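Local coordinates for putative pachytene checkpoint protein 2 (Caenorhabditis elegans, PDB 4XGU) that probably acts in meiotic chromosome recombination as an ATP-hydrolysing, protein-remodelling AAA+ ATPase of the PCH2 subfamily, at residues I135-Y141 with S187-L192; P180-T186 with T298-E302. Numbering follows the deposited sequence.

Interaction 1 (I135-Y141 with S187-L192); sequences IWENLIY and SLCKGL. With ADP (adenosine-5'-diphosphate), chain H.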
loop_
_atom_site.group_PDB
_atom_site.type_symbol
_atom_site.label_atom_id
_atom_site.label_comp_id
_atom_site.label_asym_id
_atom_site.label_seq_id
_atom_site.Cartn_x
_atom_site.Cartn_y
_atom_site.Cartn_z
ATOM N N ILE B 135 -30.721 7.788 34.689
ATOM C CA ILE B 135 -29.345 7.938 34.236
ATOM C C ILE B 135 -28.717 9.257 34.674
ATOM O O ILE B 135 -27.675 9.267 35.331
ATOM C CB ILE B 135 -29.255 7.830 32.705
ATOM C CG1 ILE B 135 -29.674 6.432 32.253
ATOM C CG2 ILE B 135 -27.845 8.137 32.228
ATOM C CD1 ILE B 135 -29.460 6.174 30.779
ATOM N N TRP B 136 -29.366 10.362 34.318
ATOM C CA TRP B 136 -28.780 11.694 34.459
ATOM C C TRP B 136 -28.354 12.034 35.885
ATOM O O TRP B 136 -27.232 12.488 36.108
ATOM C CB TRP B 136 -29.762 12.751 33.957
ATOM C CG TRP B 136 -29.139 14.095 33.735
ATOM C CD1 TRP B 136 -29.287 15.207 34.512
ATOM C CD2 TRP B 136 -28.265 14.468 32.662
ATOM N NE1 TRP B 136 -28.562 16.250 33.989
ATOM C CE2 TRP B 136 -27.926 15.822 32.853
ATOM C CE3 TRP B 136 -27.739 13.789 31.559
ATOM C CZ2 TRP B 136 -27.084 16.510 31.982
ATOM C CZ3 TRP B 136 -26.904 14.472 30.695
ATOM C CH2 TRP B 136 -26.586 15.820 30.911
ATOM N N GLU B 137 -29.248 11.813 36.844
ATOM C CA GLU B 137 -28.980 12.180 38.232
ATOM C C GLU B 137 -27.822 11.386 38.816
ATOM O O GLU B 137 -27.136 11.852 39.723
ATOM C CB GLU B 137 -30.224 11.973 39.090
ATOM C CG GLU B 137 -31.503 12.391 38.409
ATOM C CD GLU B 137 -32.356 11.206 38.022
ATOM O OE1 GLU B 137 -32.542 10.308 38.871
ATOM O OE2 GLU B 137 -32.834 11.172 36.867
ATOM N N ASN B 138 -27.606 10.188 38.285
ATOM C CA ASN B 138 -26.591 9.291 38.819
ATOM C C ASN B 138 -25.251 9.433 38.111
ATOM O O ASN B 138 -24.263 8.822 38.513
ATOM C CB ASN B 138 -27.083 7.851 38.738
ATOM C CG ASN B 138 -28.382 7.651 39.477
ATOM O OD1 ASN B 138 -28.513 8.050 40.633
ATOM N ND2 ASN B 138 -29.361 7.052 38.809
ATOM N N LEU B 139 -25.222 10.240 37.057
ATOM C CA LEU B 139 -23.969 10.553 36.384
ATOM C C LEU B 139 -23.200 11.585 37.202
ATOM O O LEU B 139 -23.726 12.654 37.521
ATOM C CB LEU B 139 -24.226 11.062 34.963
ATOM C CG LEU B 139 -24.663 9.990 33.962
ATOM C CD1 LEU B 139 -25.004 10.601 32.616
ATOM C CD2 LEU B 139 -23.579 8.946 33.811
ATOM N N ILE B 140 -21.954 11.259 37.538
ATOM C CA ILE B 140 -21.154 12.097 38.430
ATOM C C ILE B 140 -19.883 12.641 37.784
ATOM O O ILE B 140 -18.998 11.880 37.391
ATOM C CB ILE B 140 -20.742 11.329 39.693
ATOM C CG1 ILE B 140 -21.971 10.746 40.388
ATOM C CG2 ILE B 140 -19.966 12.237 40.629
ATOM C CD1 ILE B 140 -21.643 9.964 41.643
ATOM N N TYR B 141 -19.793 13.963 37.695
ATOM C CA TYR B 141 -18.608 14.617 37.160
ATOM C C TYR B 141 -18.215 15.794 38.043
ATOM O O TYR B 141 -19.043 16.330 38.780
ATOM C CB TYR B 141 -18.847 15.082 35.722
ATOM C CG TYR B 141 -19.089 13.950 34.746
ATOM C CD1 TYR B 141 -18.037 13.174 34.280
ATOM C CD2 TYR B 141 -20.368 13.660 34.288
ATOM C CE1 TYR B 141 -18.250 12.140 33.392
ATOM C CE2 TYR B 141 -20.592 12.627 33.398
ATOM C CZ TYR B 141 -19.529 11.870 32.952
ATOM O OH TYR B 141 -19.742 10.842 32.063
ATOM N N SER B 187 -23.968 6.951 28.386
ATOM C CA SER B 187 -24.950 7.318 29.403
ATOM C C SER B 187 -25.308 8.798 29.321
ATOM O O SER B 187 -26.465 9.173 29.507
ATOM C CB SER B 187 -24.429 6.979 30.801
ATOM O OG SER B 187 -24.335 5.577 30.985
ATOM N N LEU B 188 -24.310 9.632 29.040
ATOM C CA LEU B 188 -24.542 11.056 28.829
ATOM C C LEU B 188 -25.505 11.285 27.669
ATOM O O LEU B 188 -26.447 12.067 27.778
ATOM C CB LEU B 188 -23.225 11.787 28.559
ATOM C CG LEU B 188 -22.336 12.113 29.758
ATOM C CD1 LEU B 188 -21.072 12.819 29.298
ATOM C CD2 LEU B 188 -23.090 12.970 30.759
ATOM N N CYS B 189 -25.263 10.596 26.559
ATOM C CA CYS B 189 -26.105 10.730 25.378
ATOM C C CYS B 189 -27.531 10.265 25.645
ATOM O O CYS B 189 -28.486 10.900 25.203
ATOM C CB CYS B 189 -25.517 9.943 24.207
ATOM S SG CYS B 189 -24.009 10.652 23.523
ATOM N N LYS B 190 -27.667 9.151 26.359
ATOM C CA LYS B 190 -28.982 8.625 26.698
ATOM C C LYS B 190 -29.747 9.642 27.537
ATOM O O LYS B 190 -30.854 10.051 27.181
ATOM C CB LYS B 190 -28.866 7.303 27.461
ATOM C CG LYS B 190 -28.026 6.227 26.794
ATOM C CD LYS B 190 -28.773 5.534 25.673
ATOM C CE LYS B 190 -28.249 4.120 25.448
ATOM N NZ LYS B 190 -28.445 3.249 26.644
ATOM N N GLY B 191 -29.141 10.053 28.646
ATOM C CA GLY B 191 -29.784 10.958 29.582
ATOM C C GLY B 191 -30.078 12.314 28.979
ATOM O O GLY B 191 -31.104 12.930 29.283
ATOM N N LEU B 192 -29.172 12.778 28.124
ATOM C CA LEU B 192 -29.328 14.066 27.458
ATOM C C LEU B 192 -30.563 14.077 26.565
ATOM O O LEU B 192 -31.363 15.012 26.604
ATOM C CB LEU B 192 -28.083 14.391 26.637
ATOM C CG LEU B 192 -28.175 15.603 25.717
ATOM C CD1 LEU B 192 -28.408 16.868 26.524
ATOM C CD2 LEU B 192 -26.911 15.711 24.887
HETATM P PB ADP H . -18.825 4.585 27.692
HETATM O O1B ADP H . -17.711 5.474 28.185
HETATM O O2B ADP H . -19.871 5.311 26.882
HETATM O O3B ADP H . -18.358 3.285 27.074
HETATM P PA ADP H . -21.175 3.875 29.093
HETATM O O1A ADP H . -21.886 5.195 28.924
HETATM O O2A ADP H . -21.481 2.723 28.163
HETATM O O3A ADP H . -19.584 4.149 29.051
HETATM O "O5'" ADP H . -21.462 3.376 30.595
HETATM C "C5'" ADP H . -20.407 3.101 31.512
HETATM C "C4'" ADP H . -21.014 2.620 32.823
HETATM O "O4'" ADP H . -20.162 2.992 33.909
HETATM C "C3'" ADP H . -22.373 3.252 33.073
HETATM O "O3'" ADP H . -23.406 2.270 32.951
HETATM C "C2'" ADP H . -22.324 3.795 34.487
HETATM O "O2'" ADP H . -23.102 2.962 35.352
HETATM C "C1'" ADP H . -20.863 3.744 34.902
HETATM N N9 ADP H . -20.313 5.123 34.892
HETATM C C8 ADP H . -19.367 5.571 34.045
HETATM N N7 ADP H . -19.067 6.875 34.276
HETATM C C5 ADP H . -19.838 7.284 35.298
HETATM C C6 ADP H . -20.024 8.548 36.043
HETATM N N6 ADP H . -19.303 9.650 35.727
HETATM N N1 ADP H . -20.929 8.560 37.045
HETATM C C2 ADP H . -21.648 7.465 37.362
HETATM N N3 ADP H . -21.532 6.283 36.728
HETATM C C4 ADP H . -20.657 6.129 35.704
#
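The adenine side of the ADP pocket is built here, where residues 135-141 cross the helix that follows the P-loop of this AAA+ ATPase. The backbones come nearest at Gly191, whose CA is 5.0 Å from the CA of Trp136. A CB on Gly191 would clash with the indole ring. Trp136 CZ3 lies 4.1 Å from Leu188 CD2 and 4.2 Å from Leu192 CB. Leu188 CD2 also meets Leu139 CD1 and Tyr141 CE2, each at 3.6 Å. Ile135 CG2 sits 3.2 Å from the carbonyl O of Ser187. Both segments hold the nucleotide. Ile140 N donates to ADP N1 (2.9 Å), and ADP N6 donates to Ile140 O (2.8 Å). Ser187 N and OG donate to ADP O1A at 2.8 and 3.2 Å. The ring of Tyr141 presents one face to ADP N6, and its OH bonds to Thr183 O. The contact between the segments is mostly apolar side-chain packing, partly against the helix backbone. Backbone groups of Ile140 read the adenine edge, and Ser187 binds the alpha-phosphate through its amide and hydroxyl.

Interaction 2 (P180-T186 with T298-E302); sequences PPGTGKT and TSNLE. With ADP (adenosine-5'-diphosphate), chain H.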
loop_
_atom_site.group_PDB
_atom_site.type_symbol
_atom_site.label_atom_id
_atom_site.label_comp_id
_atom_site.label_asym_id
_atom_site.label_seq_id
_atom_site.Cartn_x
_atom_site.Cartn_y
_atom_site.Cartn_z
ATOM N N PRO B 180 -11.780 7.887 27.350
ATOM C CA PRO B 180 -11.641 6.464 27.678
ATOM C C PRO B 180 -13.003 5.775 27.783
ATOM O O PRO B 180 -14.006 6.452 28.012
ATOM C CB PRO B 180 -10.925 6.485 29.032
ATOM C CG PRO B 180 -10.204 7.786 29.057
ATOM C CD PRO B 180 -11.102 8.745 28.335
ATOM N N PRO B 181 -13.039 4.444 27.614
ATOM C CA PRO B 181 -14.288 3.671 27.628
ATOM C C PRO B 181 -15.063 3.723 28.950
ATOM O O PRO B 181 -16.273 3.515 28.943
ATOM C CB PRO B 181 -13.813 2.238 27.355
ATOM C CG PRO B 181 -12.509 2.390 26.666
ATOM C CD PRO B 181 -11.878 3.603 27.274
ATOM N N GLY B 182 -14.388 3.987 30.062
ATOM C CA GLY B 182 -15.039 3.904 31.359
ATOM C C GLY B 182 -15.712 5.174 31.847
ATOM O O GLY B 182 -16.230 5.214 32.964
ATOM N N THR B 183 -15.722 6.206 31.010
ATOM C CA THR B 183 -16.176 7.529 31.432
ATOM C C THR B 183 -17.691 7.719 31.350
ATOM O O THR B 183 -18.242 8.642 31.955
ATOM C CB THR B 183 -15.507 8.620 30.593
ATOM O OG1 THR B 183 -15.952 8.514 29.236
ATOM C CG2 THR B 183 -13.998 8.463 30.641
ATOM N N GLY B 184 -18.363 6.859 30.594
ATOM C CA GLY B 184 -19.814 6.909 30.509
ATOM C C GLY B 184 -20.352 7.927 29.522
ATOM O O GLY B 184 -21.290 8.663 29.823
ATOM N N LYS B 185 -19.759 7.964 28.333
ATOM C CA LYS B 185 -20.191 8.880 27.285
ATOM C C LYS B 185 -21.565 8.502 26.748
ATOM O O LYS B 185 -22.386 9.368 26.444
ATOM C CB LYS B 185 -19.176 8.894 26.147
ATOM C CG LYS B 185 -17.744 9.066 26.608
ATOM C CD LYS B 185 -16.785 9.044 25.437
ATOM C CE LYS B 185 -15.759 7.943 25.601
ATOM N NZ LYS B 185 -16.378 6.588 25.615
ATOM N N THR B 186 -21.803 7.202 26.621
ATOM C CA THR B 186 -23.083 6.701 26.142
ATOM C C THR B 186 -24.201 7.120 27.086
ATOM O O THR B 186 -25.244 7.602 26.646
ATOM C CB THR B 186 -23.079 5.168 26.009
ATOM O OG1 THR B 186 -22.005 4.762 25.151
ATOM C CG2 THR B 186 -24.398 4.681 25.432
ATOM N N THR B 298 -20.082 8.921 20.039
ATOM C CA THR B 298 -19.124 8.697 21.111
ATOM C C THR B 298 -17.927 7.914 20.583
ATOM O O THR B 298 -18.086 6.972 19.811
ATOM C CB THR B 298 -19.762 7.949 22.304
ATOM O OG1 THR B 298 -18.737 7.527 23.212
ATOM C CG2 THR B 298 -20.529 6.731 21.830
ATOM N N SER B 299 -16.727 8.318 20.986
ATOM C CA SER B 299 -15.510 7.633 20.560
ATOM C C SER B 299 -14.697 7.160 21.765
ATOM O O SER B 299 -14.204 7.969 22.548
ATOM C CB SER B 299 -14.663 8.549 19.676
ATOM O OG SER B 299 -13.520 7.872 19.185
ATOM N N ASN B 300 -14.561 5.845 21.906
ATOM C CA ASN B 300 -13.872 5.269 23.057
ATOM C C ASN B 300 -12.360 5.453 22.985
ATOM O O ASN B 300 -11.660 5.301 23.986
ATOM C CB ASN B 300 -14.210 3.782 23.189
ATOM C CG ASN B 300 -15.619 3.547 23.699
ATOM O OD1 ASN B 300 -16.168 4.364 24.440
ATOM N ND2 ASN B 300 -16.212 2.425 23.309
ATOM N N LEU B 301 -11.859 5.776 21.798
ATOM C CA LEU B 301 -10.435 6.032 21.617
ATOM C C LEU B 301 -10.131 7.511 21.821
ATOM O O LEU B 301 -10.919 8.372 21.435
ATOM C CB LEU B 301 -9.975 5.583 20.226
ATOM C CG LEU B 301 -8.523 5.874 19.830
ATOM C CD1 LEU B 301 -7.556 5.024 20.645
ATOM C CD2 LEU B 301 -8.318 5.660 18.334
ATOM N N GLU B 302 -8.985 7.800 22.427
ATOM C CA GLU B 302 -8.565 9.178 22.640
ATOM C C GLU B 302 -7.325 9.504 21.805
ATOM O O GLU B 302 -6.470 8.642 21.589
ATOM C CB GLU B 302 -8.294 9.426 24.126
ATOM C CG GLU B 302 -8.303 10.888 24.533
ATOM C CD GLU B 302 -8.123 11.071 26.030
ATOM O OE1 GLU B 302 -8.594 12.096 26.569
ATOM O OE2 GLU B 302 -7.512 10.187 26.667
HETATM P PB ADP H . -18.825 4.585 27.692
HETATM O O1B ADP H . -17.711 5.474 28.185
HETATM O O2B ADP H . -19.871 5.311 26.882
HETATM O O3B ADP H . -18.358 3.285 27.074
HETATM P PA ADP H . -21.175 3.875 29.093
HETATM O O1A ADP H . -21.886 5.195 28.924
HETATM O O2A ADP H . -21.481 2.723 28.163
HETATM O O3A ADP H . -19.584 4.149 29.051
HETATM O "O5'" ADP H . -21.462 3.376 30.595
HETATM C "C5'" ADP H . -20.407 3.101 31.512
HETATM C "C4'" ADP H . -21.014 2.620 32.823
HETATM O "O4'" ADP H . -20.162 2.992 33.909
HETATM C "C3'" ADP H . -22.373 3.252 33.073
HETATM O "O3'" ADP H . -23.406 2.270 32.951
HETATM C "C2'" ADP H . -22.324 3.795 34.487
HETATM O "O2'" ADP H . -23.102 2.962 35.352
HETATM C "C1'" ADP H . -20.863 3.744 34.902
HETATM N N9 ADP H . -20.313 5.123 34.892
HETATM C C8 ADP H . -19.367 5.571 34.045
HETATM N N7 ADP H . -19.067 6.875 34.276
HETATM C C5 ADP H . -19.838 7.284 35.298
HETATM C C6 ADP H . -20.024 8.548 36.043
HETATM N N6 ADP H . -19.303 9.650 35.727
HETATM N N1 ADP H . -20.929 8.560 37.045
HETATM C C2 ADP H . -21.648 7.465 37.362
HETATM N N3 ADP H . -21.532 6.283 36.728
HETATM C C4 ADP H . -20.657 6.129 35.704
#
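Residues 180-186 form a tight loop that enters a helix at Lys185, and residues 298-302 leave the end of strand 293-299. The CA atoms of Pro181 and Asn300 are 4.9 Å apart, those of Lys185 and Thr298 6.3 Å. This is the Walker A P-loop beside a neighbouring strand of the AAA+ core sheet. The place of Asn300 at the end of this strand is consistent with the sensor 1 residue of AAA+ proteins, and its ND2 bonds to Glu253. Gly184 is the N-cap, with phi and psi of 83° and 45°. A CB here would strike ADP N7 and the preceding carbonyl. Gly184 N donates to ADP O1B at 2.9 Å, while Thr186 N and OG1 donate to ADP O2B at 2.7 and 2.8 Å. The backbone of Asn300 packs on the prolines, with its O 3.7 Å from Pro181 CD and 3.9 Å from Pro180 CA. Lys185 CB lies 3.3 Å from Thr298 OG1, and Lys185 CE is 3.4 Å from Ser299 O. The amine of Lys185 joins phosphate and strand end: NZ donates to ADP O1B at 3.1 Å and to Asn300 OD1 at 2.5 Å.

Overall arrangement
Interactions 1 and 2 share helix 185-199 and bind the same ADP. Their centres are 13 Å apart, and their segments alternate along the chain. Interaction 1 is buried near the centre of the chain. It is mostly apolar and serves the adenine and the alpha-phosphate. Interaction 2 lies farther out and is partly exposed. It is more polar, with a lysine between the strand end and the beta-phosphate. The hydrogen bond from Tyr141 OH to Thr183 O, 2.7 Å long, bridges the two sites. Lys167 of a second subunit packs on interaction 1, whereas no other chain of the assembly touches the segments of interaction 2.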